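Local coordinates for protein putative transcriptional regulator, IclR family (Arthrobacter aurescens, PDB 3OBF) that probably binds DNA as a transcription factor of the IclR family, this chain being its C-terminal GAF-like domain, presumed to bind an effector rather than DNA, at residues 37-42 with 50-55; 21-26 with 140-145; 122-127 with 158-163; 44-49 with 144-149. One frame throughout, in Å; residues are numbered along the deposited sequence.

Interaction 1 (37-42 with 50-55); sequences VEQIPS and APLGAR
Gln-39 and Leu-52 carry most of this surface contact, and Ala-50 adds a smaller share. Gln-39 CB points toward the loop. CG takes the crowded position between the backbone N and the carbonyl carbon (chi1 72°), and the chain then bends at chi2. This lays the amide beside the backbone of Ala-50. Gln-39 NE2 gives a hydrogen bond to Ala-50 O at 3.0 Å, with 157° at the hydrogen. The oxygen lies near the amide plane of Gln-39. NE2, however, stands 57° out of the Ala-50 carbonyl plane, so no lone pair is aimed at it. Gln-39 CG packs on the same oxygen, 3.4 Å from Ala-50 O. The loop runs into a type II beta turn, Pro-51 to Ala-54, with Gly-53 at its third position. Ala-54 N closes it on Pro-51 O at 3.0 Å, and Gly-53 and Ala-54 also bond to the backbone of Cys-36. Across from the loop, strand 34-40 carries a classic beta bulge, where Val-37 and Glu-38 both face Leu-26. Leu-52 CG lies beside its own backbone N. Leu-52 CD2 settles on the bulge backbone, 3.5 Å from both Val-37 C and Glu-38 N, and 4.1 Å from Gln-39 CG.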
loop_
_atom_site.group_PDB
_atom_site.type_symbol
_atom_site.label_atom_id
_atom_site.label_comp_id
_atom_site.label_asym_id
_atom_site.label_seq_id
_atom_site.Cartn_x
_atom_site.Cartn_y
_atom_site.Cartn_z
ATOM N N VAL A 37 0.529 5.737 9.564
ATOM C CA VAL A 37 1.087 5.983 10.903
ATOM C C VAL A 37 2.406 6.769 10.860
ATOM O O VAL A 37 2.899 7.180 11.900
ATOM C CB VAL A 37 1.324 4.676 11.689
ATOM C CG1 VAL A 37 0.018 3.945 11.911
ATOM C CG2 VAL A 37 2.421 3.781 11.019
ATOM N N GLU A 38 2.976 6.941 9.664
ATOM C CA GLU A 38 4.203 7.699 9.485
ATOM C C GLU A 38 4.306 8.090 8.015
ATOM O O GLU A 38 4.126 7.245 7.132
ATOM C CB GLU A 38 5.422 6.856 9.884
ATOM C CG GLU A 38 6.682 7.661 10.161
ATOM C CD GLU A 38 7.718 6.828 10.925
ATOM O OE1 GLU A 38 8.013 7.207 12.081
ATOM O OE2 GLU A 38 8.216 5.799 10.381
ATOM N N GLN A 39 4.602 9.359 7.745
ATOM C CA GLN A 39 4.699 9.819 6.369
ATOM C C GLN A 39 5.621 11.035 6.181
ATOM O O GLN A 39 5.850 11.810 7.117
ATOM C CB GLN A 39 3.285 10.075 5.798
ATOM C CG GLN A 39 2.592 11.318 6.362
ATOM C CD GLN A 39 2.710 12.510 5.426
ATOM O OE1 GLN A 39 3.548 13.376 5.638
ATOM N NE2 GLN A 39 1.877 12.549 4.375
ATOM N N ILE A 40 6.151 11.177 4.966
ATOM C CA ILE A 40 6.988 12.311 4.568
ATOM C C ILE A 40 6.241 12.980 3.434
ATOM O O ILE A 40 5.893 12.323 2.472
ATOM C CB ILE A 40 8.331 11.863 3.970
ATOM C CG1 ILE A 40 8.988 10.745 4.788
ATOM C CG2 ILE A 40 9.305 13.121 3.745
ATOM C CD1 ILE A 40 9.521 11.235 6.122
ATOM N N PRO A 41 6.007 14.291 3.503
ATOM C CA PRO A 41 5.235 14.880 2.387
ATOM C C PRO A 41 6.078 15.115 1.105
ATOM O O PRO A 41 7.290 15.360 1.193
ATOM C CB PRO A 41 4.757 16.238 2.961
ATOM C CG PRO A 41 5.910 16.656 3.906
ATOM C CD PRO A 41 6.279 15.262 4.581
ATOM N N SER A 42 5.422 15.019 -0.059
ATOM C CA SER A 42 5.969 15.458 -1.337
ATOM C C SER A 42 6.543 16.880 -1.221
ATOM O O SER A 42 5.984 17.717 -0.515
ATOM C CB SER A 42 4.851 15.466 -2.384
ATOM O OG SER A 42 5.308 15.975 -3.623
ATOM N N ALA A 50 -2.251 10.863 1.890
ATOM C CA ALA A 50 -1.840 9.994 3.002
ATOM C C ALA A 50 -1.378 10.783 4.228
ATOM O O ALA A 50 -0.274 10.537 4.735
ATOM C CB ALA A 50 -0.743 8.984 2.542
ATOM N N PRO A 51 -2.217 11.727 4.718
ATOM C CA PRO A 51 -1.782 12.453 5.913
ATOM C C PRO A 51 -1.840 11.503 7.139
ATOM O O PRO A 51 -2.578 10.521 7.099
ATOM C CB PRO A 51 -2.811 13.603 6.024
ATOM C CG PRO A 51 -4.079 13.042 5.418
ATOM C CD PRO A 51 -3.595 12.097 4.308
ATOM N N LEU A 52 -1.045 11.755 8.178
ATOM C CA LEU A 52 -1.044 10.911 9.369
ATOM C C LEU A 52 -2.475 10.603 9.835
ATOM O O LEU A 52 -3.320 11.500 9.893
ATOM C CB LEU A 52 -0.284 11.609 10.510
ATOM C CG LEU A 52 1.225 11.618 10.276
ATOM C CD1 LEU A 52 1.952 12.410 11.318
ATOM C CD2 LEU A 52 1.721 10.174 10.245
ATOM N N GLY A 53 -2.742 9.338 10.163
ATOM C CA GLY A 53 -4.051 8.967 10.698
ATOM C C GLY A 53 -5.116 8.692 9.645
ATOM O O GLY A 53 -6.162 8.176 9.977
ATOM N N ALA A 54 -4.833 9.000 8.375
ATOM C CA ALA A 54 -5.765 8.723 7.312
ATOM C C ALA A 54 -6.030 7.214 7.249
ATOM O O ALA A 54 -5.128 6.380 7.470
ATOM C CB ALA A 54 -5.231 9.253 5.968
ATOM N N ARG A 55 -7.292 6.889 7.006
ATOM C CA ARG A 55 -7.762 5.512 7.001
ATOM C C ARG A 55 -8.393 5.181 5.664
ATOM O O ARG A 55 -9.206 5.949 5.151
ATOM C CB ARG A 55 -8.783 5.288 8.114
ATOM C CG ARG A 55 -8.251 5.335 9.558
ATOM C CD ARG A 55 -9.465 5.501 10.514
ATOM N NE ARG A 55 -9.102 5.777 11.909
ATOM C CZ ARG A 55 -8.897 4.845 12.854
ATOM N NH1 ARG A 55 -9.000 3.549 12.578
ATOM N NH2 ARG A 55 -8.572 5.209 14.089
#

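Interaction 2 (21-26 with 140-145); sequences GETSAL and LIPAPK
One water is gripped by three hydrogen bonds between the two segments. It donates to Glu-22 OE1 at 2.6 Å and to Pro-142 O at 2.7 Å. It accepts from Thr-23 N at 3.0 Å. Glu-22 OE1 is held a second time, by a salt bridge to Arg-147. The chain of Glu-22 bends at chi2 (-71°), which lays the carboxylate against a methyl group: Glu-22 CD is 3.6 Å from Ala-143 CB. The water joins the backbones where direct pairing has ended. Further along, Ala-25 and Leu-140 form an antiparallel hydrogen-bonded pair. Leu-140 N to Ala-25 O is 2.8 Å and nearly straight (170°). Ala-25 N to Leu-140 O is 2.9 Å but more bent (137°). Both donors lie in the plane of the carbonyl they meet. Between pair and water sits Pro-142, whose N has no hydrogen to give. Pro-142 CD instead presses on the backbone, 3.2 Å from Thr-23 O. The two side chains cross at about a right angle, Thr-23 CG2 lying 3.9 Å from Pro-142 CG. Thr-23 OG1 is bonded to Ser-42 N, and Ser-24 OG to Thr-17 in helix 3-20. The contact thus zips strand 24-29 to strand 135-144 inside the sheet. Strand 34-40 flanks the first and strand 121-129 the second. Helix 3-20 packs on the face that bears Ser-24 and Ile-141, both of which touch Leu-16.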
loop_
_atom_site.group_PDB
_atom_site.type_symbol
_atom_site.label_atom_id
_atom_site.label_comp_id
_atom_site.label_asym_id
_atom_site.label_seq_id
_atom_site.Cartn_x
_atom_site.Cartn_y
_atom_site.Cartn_z
ATOM N N GLY A 21 10.323 12.465 -5.170
ATOM C CA GLY A 21 9.650 13.756 -5.125
ATOM C C GLY A 21 8.211 13.623 -4.688
ATOM O O GLY A 21 7.466 14.602 -4.709
ATOM N N GLU A 22 7.812 12.427 -4.256
ATOM C CA GLU A 22 6.430 12.193 -3.849
ATOM C C GLU A 22 6.333 11.832 -2.360
ATOM O O GLU A 22 7.321 11.449 -1.748
ATOM C CB GLU A 22 5.813 11.089 -4.713
ATOM C CG GLU A 22 5.813 11.366 -6.231
ATOM C CD GLU A 22 4.831 12.465 -6.666
ATOM O OE1 GLU A 22 4.044 12.959 -5.836
ATOM O OE2 GLU A 22 4.820 12.825 -7.862
ATOM N N THR A 23 5.145 11.995 -1.787
ATOM C CA THR A 23 4.865 11.513 -0.422
ATOM C C THR A 23 5.203 10.004 -0.269
ATOM O O THR A 23 4.944 9.238 -1.189
ATOM C CB THR A 23 3.390 11.753 -0.124
ATOM O OG1 THR A 23 3.145 13.150 -0.239
ATOM C CG2 THR A 23 2.976 11.243 1.275
ATOM N N SER A 24 5.817 9.618 0.864
ATOM C CA SER A 24 6.053 8.199 1.263
ATOM C C SER A 24 5.331 7.996 2.596
ATOM O O SER A 24 5.340 8.894 3.432
ATOM C CB SER A 24 7.515 7.926 1.574
ATOM O OG SER A 24 8.304 8.394 0.532
ATOM N N ALA A 25 4.742 6.824 2.809
ATOM C CA ALA A 25 3.969 6.585 4.017
ATOM C C ALA A 25 4.124 5.159 4.467
ATOM O O ALA A 25 4.246 4.261 3.644
ATOM C CB ALA A 25 2.503 6.878 3.775
ATOM N N LEU A 26 4.104 4.956 5.779
ATOM C CA LEU A 26 4.066 3.651 6.346
ATOM C C LEU A 26 2.616 3.407 6.797
ATOM O O LEU A 26 2.053 4.179 7.589
ATOM C CB LEU A 26 5.027 3.553 7.544
ATOM C CG LEU A 26 5.133 2.161 8.222
ATOM C CD1 LEU A 26 5.954 1.195 7.340
ATOM C CD2 LEU A 26 5.761 2.226 9.627
ATOM N N LEU A 140 3.593 2.948 1.229
ATOM C CA LEU A 140 2.714 3.527 0.226
ATOM C C LEU A 140 3.368 4.772 -0.404
ATOM O O LEU A 140 3.942 5.603 0.307
ATOM C CB LEU A 140 1.365 3.906 0.865
ATOM C CG LEU A 140 0.339 4.793 0.111
ATOM C CD1 LEU A 140 -0.214 4.085 -1.125
ATOM C CD2 LEU A 140 -0.834 5.310 1.035
ATOM N N ILE A 141 3.283 4.875 -1.736
ATOM C CA ILE A 141 3.586 6.102 -2.433
ATOM C C ILE A 141 2.285 6.559 -3.083
ATOM O O ILE A 141 1.854 5.986 -4.096
ATOM C CB ILE A 141 4.718 5.960 -3.523
ATOM C CG1 ILE A 141 6.035 5.408 -2.927
ATOM C CG2 ILE A 141 4.964 7.344 -4.202
ATOM C CD1 ILE A 141 7.138 5.136 -3.990
ATOM N N PRO A 142 1.619 7.560 -2.486
ATOM C CA PRO A 142 0.493 8.184 -3.200
ATOM C C PRO A 142 0.967 9.380 -4.031
ATOM O O PRO A 142 1.930 10.024 -3.657
ATOM C CB PRO A 142 -0.399 8.649 -2.066
ATOM C CG PRO A 142 0.658 9.018 -0.885
ATOM C CD PRO A 142 1.896 8.200 -1.180
ATOM N N ALA A 143 0.315 9.677 -5.149
ATOM C CA ALA A 143 0.707 10.811 -6.003
ATOM C C ALA A 143 -0.509 11.349 -6.805
ATOM O O ALA A 143 -1.489 10.615 -7.009
ATOM C CB ALA A 143 1.840 10.398 -6.944
ATOM N N PRO A 144 -0.468 12.628 -7.232
ATOM C CA PRO A 144 -1.612 13.076 -8.072
ATOM C C PRO A 144 -1.540 12.490 -9.485
ATOM O O PRO A 144 -0.446 12.455 -10.086
ATOM C CB PRO A 144 -1.486 14.602 -8.098
ATOM C CG PRO A 144 -0.134 14.933 -7.477
ATOM C CD PRO A 144 0.346 13.746 -6.710
ATOM N N LYS A 145 -2.687 12.005 -9.985
ATOM C CA LYS A 145 -2.737 11.366 -11.298
ATOM C C LYS A 145 -2.195 12.241 -12.425
ATOM O O LYS A 145 -1.491 11.734 -13.289
ATOM C CB LYS A 145 -4.135 10.844 -11.658
ATOM C CG LYS A 145 -4.119 9.866 -12.856
ATOM C CD LYS A 145 -5.271 8.848 -12.799
ATOM C CE LYS A 145 -5.468 8.132 -14.128
ATOM N NZ LYS A 145 -6.929 7.889 -14.442
HETATM O O HOH W 1 2.792 12.535 -3.649
#

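Interaction 3 (122-127 with 158-163); sequences VGVASP and EACAAA
Flat side chains play no part in this contact, so there is no ring face or edge to fill; the surfaces that meet are methyl, thiol and hydroxyl groups on small residues. Strand 122-127 and helix 158-163 run nearly parallel, at 26°. Their axes approach to 7.2 Å, a close fit that small side chains permit. Val-124 and Ser-126 point toward the helix, and Cys-160 points back at the strand. Cys-160 SG is anti to its backbone N (chi1 -171°), which aims the sulfur at the strand backbone. Cys-160 SG rests on that backbone, 3.7 Å from Ala-125 CA, and 3.6 Å from Ser-126 OG. On one side of it, Val-124 CG2 meets Cys-160 CB at 3.8 Å. On the other, Ser-126 OG presses on the helix backbone, 3.3 Å from Ala-161 CA. This is the alpha/beta layering of the GAF-like domain. Helix 150-170 lies on the face with Val-124 and Ser-126, while Ala-125 turns the other way, onto helix 62-69. Ile-141 of the adjacent strand also touches Cys-160. Ser-126 OG is bonded to Gly-109 O, so its hydroxyl is satisfied away from the helix. Ser-126 OG also lies 3.3 Å from Ala-161 N, but at a poor angle. Between these two segments the joint therefore rests on van der Waals packing and close fit alone.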
loop_
_atom_site.group_PDB
_atom_site.type_symbol
_atom_site.label_atom_id
_atom_site.label_comp_id
_atom_site.label_asym_id
_atom_site.label_seq_id
_atom_site.Cartn_x
_atom_site.Cartn_y
_atom_site.Cartn_z
ATOM N N VAL A 122 -3.245 8.467 -7.673
ATOM C CA VAL A 122 -2.603 7.224 -8.045
ATOM C C VAL A 122 -1.923 6.678 -6.774
ATOM O O VAL A 122 -1.709 7.432 -5.831
ATOM C CB VAL A 122 -1.608 7.550 -9.149
ATOM C CG1 VAL A 122 -0.309 6.806 -9.026
ATOM C CG2 VAL A 122 -2.248 7.405 -10.506
ATOM N N GLY A 123 -1.597 5.385 -6.742
ATOM C CA GLY A 123 -0.847 4.813 -5.641
ATOM C C GLY A 123 -0.178 3.493 -5.948
ATOM O O GLY A 123 -0.697 2.670 -6.722
ATOM N N VAL A 124 0.988 3.287 -5.356
ATOM C CA VAL A 124 1.572 1.968 -5.305
ATOM C C VAL A 124 1.921 1.654 -3.854
ATOM O O VAL A 124 2.269 2.545 -3.109
ATOM C CB VAL A 124 2.861 1.849 -6.177
ATOM C CG1 VAL A 124 2.541 1.979 -7.699
ATOM C CG2 VAL A 124 3.926 2.875 -5.723
ATOM N N ALA A 125 1.848 0.389 -3.465
ATOM C CA ALA A 125 2.180 -0.021 -2.105
ATOM C C ALA A 125 2.846 -1.410 -2.106
ATOM O O ALA A 125 2.524 -2.254 -2.958
ATOM C CB ALA A 125 0.930 -0.024 -1.242
ATOM N N SER A 126 3.689 -1.646 -1.119
ATOM C CA SER A 126 4.452 -2.898 -0.984
ATOM C C SER A 126 4.464 -3.395 0.467
ATOM O O SER A 126 4.410 -2.587 1.380
ATOM C CB SER A 126 5.898 -2.694 -1.445
ATOM O OG SER A 126 5.907 -2.333 -2.824
ATOM N N PRO A 127 4.534 -4.728 0.678
ATOM C CA PRO A 127 4.419 -5.267 2.038
ATOM C C PRO A 127 5.762 -5.251 2.780
ATOM O O PRO A 127 6.808 -5.305 2.154
ATOM C CB PRO A 127 3.903 -6.703 1.816
ATOM C CG PRO A 127 4.451 -7.068 0.396
ATOM C CD PRO A 127 4.476 -5.778 -0.370
ATOM N N GLU A 158 8.489 0.123 -8.344
ATOM C CA GLU A 158 9.803 -0.481 -8.113
ATOM C C GLU A 158 10.490 0.209 -6.946
ATOM O O GLU A 158 11.087 -0.445 -6.087
ATOM C CB GLU A 158 10.679 -0.375 -9.370
ATOM C CG GLU A 158 12.113 -0.877 -9.189
ATOM C CD GLU A 158 12.905 -0.879 -10.505
ATOM O OE1 GLU A 158 12.274 -0.823 -11.585
ATOM O OE2 GLU A 158 14.155 -0.951 -10.462
ATOM N N ALA A 159 10.404 1.535 -6.917
ATOM C CA ALA A 159 10.980 2.299 -5.817
ATOM C C ALA A 159 10.315 1.887 -4.496
ATOM O O ALA A 159 10.988 1.683 -3.480
ATOM C CB ALA A 159 10.806 3.800 -6.061
ATOM N N CYS A 160 8.993 1.723 -4.544
ATOM C CA CYS A 160 8.220 1.388 -3.362
ATOM C C CYS A 160 8.638 0.018 -2.850
ATOM O O CYS A 160 8.830 -0.178 -1.667
ATOM C CB CYS A 160 6.736 1.410 -3.700
ATOM S SG CYS A 160 5.674 1.258 -2.317
ATOM N N ALA A 161 8.779 -0.928 -3.770
ATOM C CA ALA A 161 9.124 -2.280 -3.425
ATOM C C ALA A 161 10.553 -2.308 -2.854
ATOM O O ALA A 161 10.818 -3.040 -1.878
ATOM C CB ALA A 161 9.018 -3.162 -4.652
ATOM N N ALA A 162 11.450 -1.503 -3.434
ATOM C CA ALA A 162 12.824 -1.453 -2.935
ATOM C C ALA A 162 12.860 -0.907 -1.523
ATOM O O ALA A 162 13.539 -1.466 -0.682
ATOM C CB ALA A 162 13.759 -0.640 -3.877
ATOM N N ALA A 163 12.094 0.155 -1.250
ATOM C CA ALA A 163 12.003 0.737 0.088
ATOM C C ALA A 163 11.388 -0.240 1.092
ATOM O O ALA A 163 11.917 -0.402 2.208
ATOM C CB ALA A 163 11.205 2.058 0.066
#

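Interaction 4 (44-49 with 144-149); sequences HQVKHL and PKFRVS
Residues 145-147 form a single 3-10 turn, with Val-148 N bonded to Lys-145 O at 3.0 Å, while 44-49 is irregular loop. Arg-147 runs extended from CG to NE, and its guanidinium lies flat on the His-44 ring. The centres are 3.9 Å apart and the planes differ by 8°. Pro-144 CG sits over the opposite face, 3.5 Å above the plane, so the guanidinium is sandwiched. Arg-147 NH1 also gives a hydrogen bond to His-44 O, 3.0 Å long and 151° at the hydrogen. NH2 is taken by Glu-22. One flat group is thus fixed on both faces and by two polar partners. Its charge, partly balanced by Glu-22, may make a second proton on the imidazole less favourable. The contact ties the loop between strands 34-40 and 55-56 to the link from strand 135-144 into helix 150-170, where Ser-149 is the N-cap residue. Beside the stack is an apolar patch. Val-46 CG2 meets Phe-146 CE2 tip to tip at 4.1 Å, at the ring edge and near its plane. Val-46 CG2 also lies 4.4 Å from Pro-144 CG. Leu-49 crosses the proline obliquely, with its CD1 4.0 Å from Pro-144 CD.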
loop_
_atom_site.group_PDB
_atom_site.type_symbol
_atom_site.label_atom_id
_atom_site.label_comp_id
_atom_site.label_asym_id
_atom_site.label_seq_id
_atom_site.Cartn_x
_atom_site.Cartn_y
_atom_site.Cartn_z
ATOM N N HIS A 44 6.393 18.891 -3.454
ATOM C CA HIS A 44 5.439 19.727 -4.154
ATOM C C HIS A 44 4.053 19.129 -4.143
ATOM O O HIS A 44 3.472 18.887 -5.207
ATOM C CB HIS A 44 5.912 20.113 -5.578
ATOM C CG HIS A 44 6.256 18.962 -6.486
ATOM N ND1 HIS A 44 6.477 17.676 -6.045
ATOM C CD2 HIS A 44 6.480 18.936 -7.820
ATOM C CE1 HIS A 44 6.792 16.901 -7.066
ATOM N NE2 HIS A 44 6.799 17.643 -8.156
ATOM N N GLN A 45 3.512 18.884 -2.947
ATOM C CA GLN A 45 2.139 18.374 -2.864
ATOM C C GLN A 45 1.132 19.468 -3.179
ATOM O O GLN A 45 1.362 20.655 -2.910
ATOM C CB GLN A 45 1.812 17.698 -1.532
ATOM C CG GLN A 45 2.500 18.238 -0.314
ATOM C CD GLN A 45 1.799 17.815 0.963
ATOM O OE1 GLN A 45 1.436 16.651 1.144
ATOM N NE2 GLN A 45 1.595 18.769 1.857
ATOM N N VAL A 46 0.038 19.074 -3.810
ATOM C CA VAL A 46 -1.062 19.993 -3.979
ATOM C C VAL A 46 -2.070 19.601 -2.907
ATOM O O VAL A 46 -2.090 20.199 -1.832
ATOM C CB VAL A 46 -1.595 20.038 -5.437
ATOM C CG1 VAL A 46 -0.570 20.711 -6.309
ATOM C CG2 VAL A 46 -1.907 18.638 -5.974
ATOM N N LYS A 47 -2.851 18.560 -3.158
ATOM C CA LYS A 47 -3.638 17.977 -2.085
ATOM C C LYS A 47 -2.728 17.102 -1.210
ATOM O O LYS A 47 -1.825 16.427 -1.715
ATOM C CB LYS A 47 -4.867 17.239 -2.644
ATOM C CG LYS A 47 -5.962 18.210 -3.188
ATOM C CD LYS A 47 -6.720 18.905 -2.034
ATOM C CE LYS A 47 -7.821 19.855 -2.518
ATOM N NZ LYS A 47 -7.339 21.243 -2.776
ATOM N N HIS A 48 -2.944 17.178 0.103
ATOM C CA HIS A 48 -2.136 16.486 1.084
ATOM C C HIS A 48 -2.582 15.020 1.091
ATOM O O HIS A 48 -3.657 14.685 1.586
ATOM C CB HIS A 48 -2.335 17.101 2.473
ATOM C CG HIS A 48 -1.783 18.492 2.625
ATOM N ND1 HIS A 48 -2.006 19.501 1.706
ATOM C CD2 HIS A 48 -1.042 19.047 3.616
ATOM C CE1 HIS A 48 -1.409 20.608 2.113
ATOM N NE2 HIS A 48 -0.816 20.360 3.269
ATOM N N LEU A 49 -1.775 14.156 0.498
ATOM C CA LEU A 49 -2.153 12.744 0.380
ATOM C C LEU A 49 -1.569 11.955 1.533
ATOM O O LEU A 49 -0.519 12.334 2.091
ATOM C CB LEU A 49 -1.730 12.162 -0.975
ATOM C CG LEU A 49 -2.248 12.867 -2.251
ATOM C CD1 LEU A 49 -1.539 12.348 -3.493
ATOM C CD2 LEU A 49 -3.778 12.748 -2.400
ATOM N N PRO A 144 -0.468 12.628 -7.232
ATOM C CA PRO A 144 -1.612 13.076 -8.072
ATOM C C PRO A 144 -1.540 12.490 -9.485
ATOM O O PRO A 144 -0.446 12.455 -10.086
ATOM C CB PRO A 144 -1.486 14.602 -8.098
ATOM C CG PRO A 144 -0.134 14.933 -7.477
ATOM C CD PRO A 144 0.346 13.746 -6.710
ATOM N N LYS A 145 -2.687 12.005 -9.985
ATOM C CA LYS A 145 -2.737 11.366 -11.298
ATOM C C LYS A 145 -2.195 12.241 -12.425
ATOM O O LYS A 145 -1.491 11.734 -13.289
ATOM C CB LYS A 145 -4.135 10.844 -11.658
ATOM C CG LYS A 145 -4.119 9.866 -12.856
ATOM C CD LYS A 145 -5.271 8.848 -12.799
ATOM C CE LYS A 145 -5.468 8.132 -14.128
ATOM N NZ LYS A 145 -6.929 7.889 -14.442
ATOM N N PHE A 146 -2.485 13.545 -12.396
ATOM C CA PHE A 146 -2.068 14.414 -13.500
ATOM C C PHE A 146 -0.571 14.296 -13.866
ATOM O O PHE A 146 -0.214 14.398 -15.037
ATOM C CB PHE A 146 -2.493 15.884 -13.291
ATOM C CG PHE A 146 -1.737 16.598 -12.202
ATOM C CD1 PHE A 146 -0.464 17.134 -12.445
ATOM C CD2 PHE A 146 -2.296 16.753 -10.932
ATOM C CE1 PHE A 146 0.249 17.791 -11.436
ATOM C CE2 PHE A 146 -1.592 17.417 -9.927
ATOM C CZ PHE A 146 -0.318 17.933 -10.178
ATOM N N ARG A 147 0.299 14.050 -12.883
ATOM C CA ARG A 147 1.730 14.079 -13.177
ATOM C C ARG A 147 2.350 12.705 -13.279
ATOM O O ARG A 147 3.552 12.573 -13.488
ATOM C CB ARG A 147 2.506 14.995 -12.206
ATOM C CG ARG A 147 2.305 14.751 -10.711
ATOM C CD ARG A 147 3.354 15.546 -9.913
ATOM N NE ARG A 147 3.420 15.155 -8.497
ATOM C CZ ARG A 147 3.221 15.991 -7.478
ATOM N NH1 ARG A 147 2.950 17.279 -7.717
ATOM N NH2 ARG A 147 3.295 15.543 -6.219
ATOM N N VAL A 148 1.521 11.684 -13.151
ATOM C CA VAL A 148 2.001 10.305 -13.137
ATOM C C VAL A 148 1.328 9.541 -14.249
ATOM O O VAL A 148 0.113 9.362 -14.248
ATOM C CB VAL A 148 1.724 9.557 -11.781
ATOM C CG1 VAL A 148 2.275 8.148 -11.838
ATOM C CG2 VAL A 148 2.341 10.288 -10.597
ATOM N N SER A 149 2.141 9.108 -15.197
ATOM C CA SER A 149 1.709 8.270 -16.281
ATOM C C SER A 149 1.947 6.834 -15.846
ATOM O O SER A 149 2.590 6.578 -14.799
ATOM C CB SER A 149 2.571 8.571 -17.514
ATOM O OG SER A 149 3.915 8.206 -17.252
#

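How the interactions relate
All four contacts belong to one GAF-like domain; three reach its antiparallel sheet. Interactions 1, 2 and 3 follow the strand order 34-40, 24-29, 135-144, 121-129. The centres of 1 and 2, and of 2 and 3, are about 9 Å apart; those of 1 and 3 are about 15 Å apart, without touching. Along the chain, interaction 1 is nested within the loop closed by interaction 2, while interaction 3 crosses 2. Interaction 4 lies at one end of the sheet, about 8 Å from interaction 2 between centres, and shares Pro-144 and Lys-145 with it. It also touches interactions 1 and 3, whose segments alternate with its own. Early and late parts are thereby knit together.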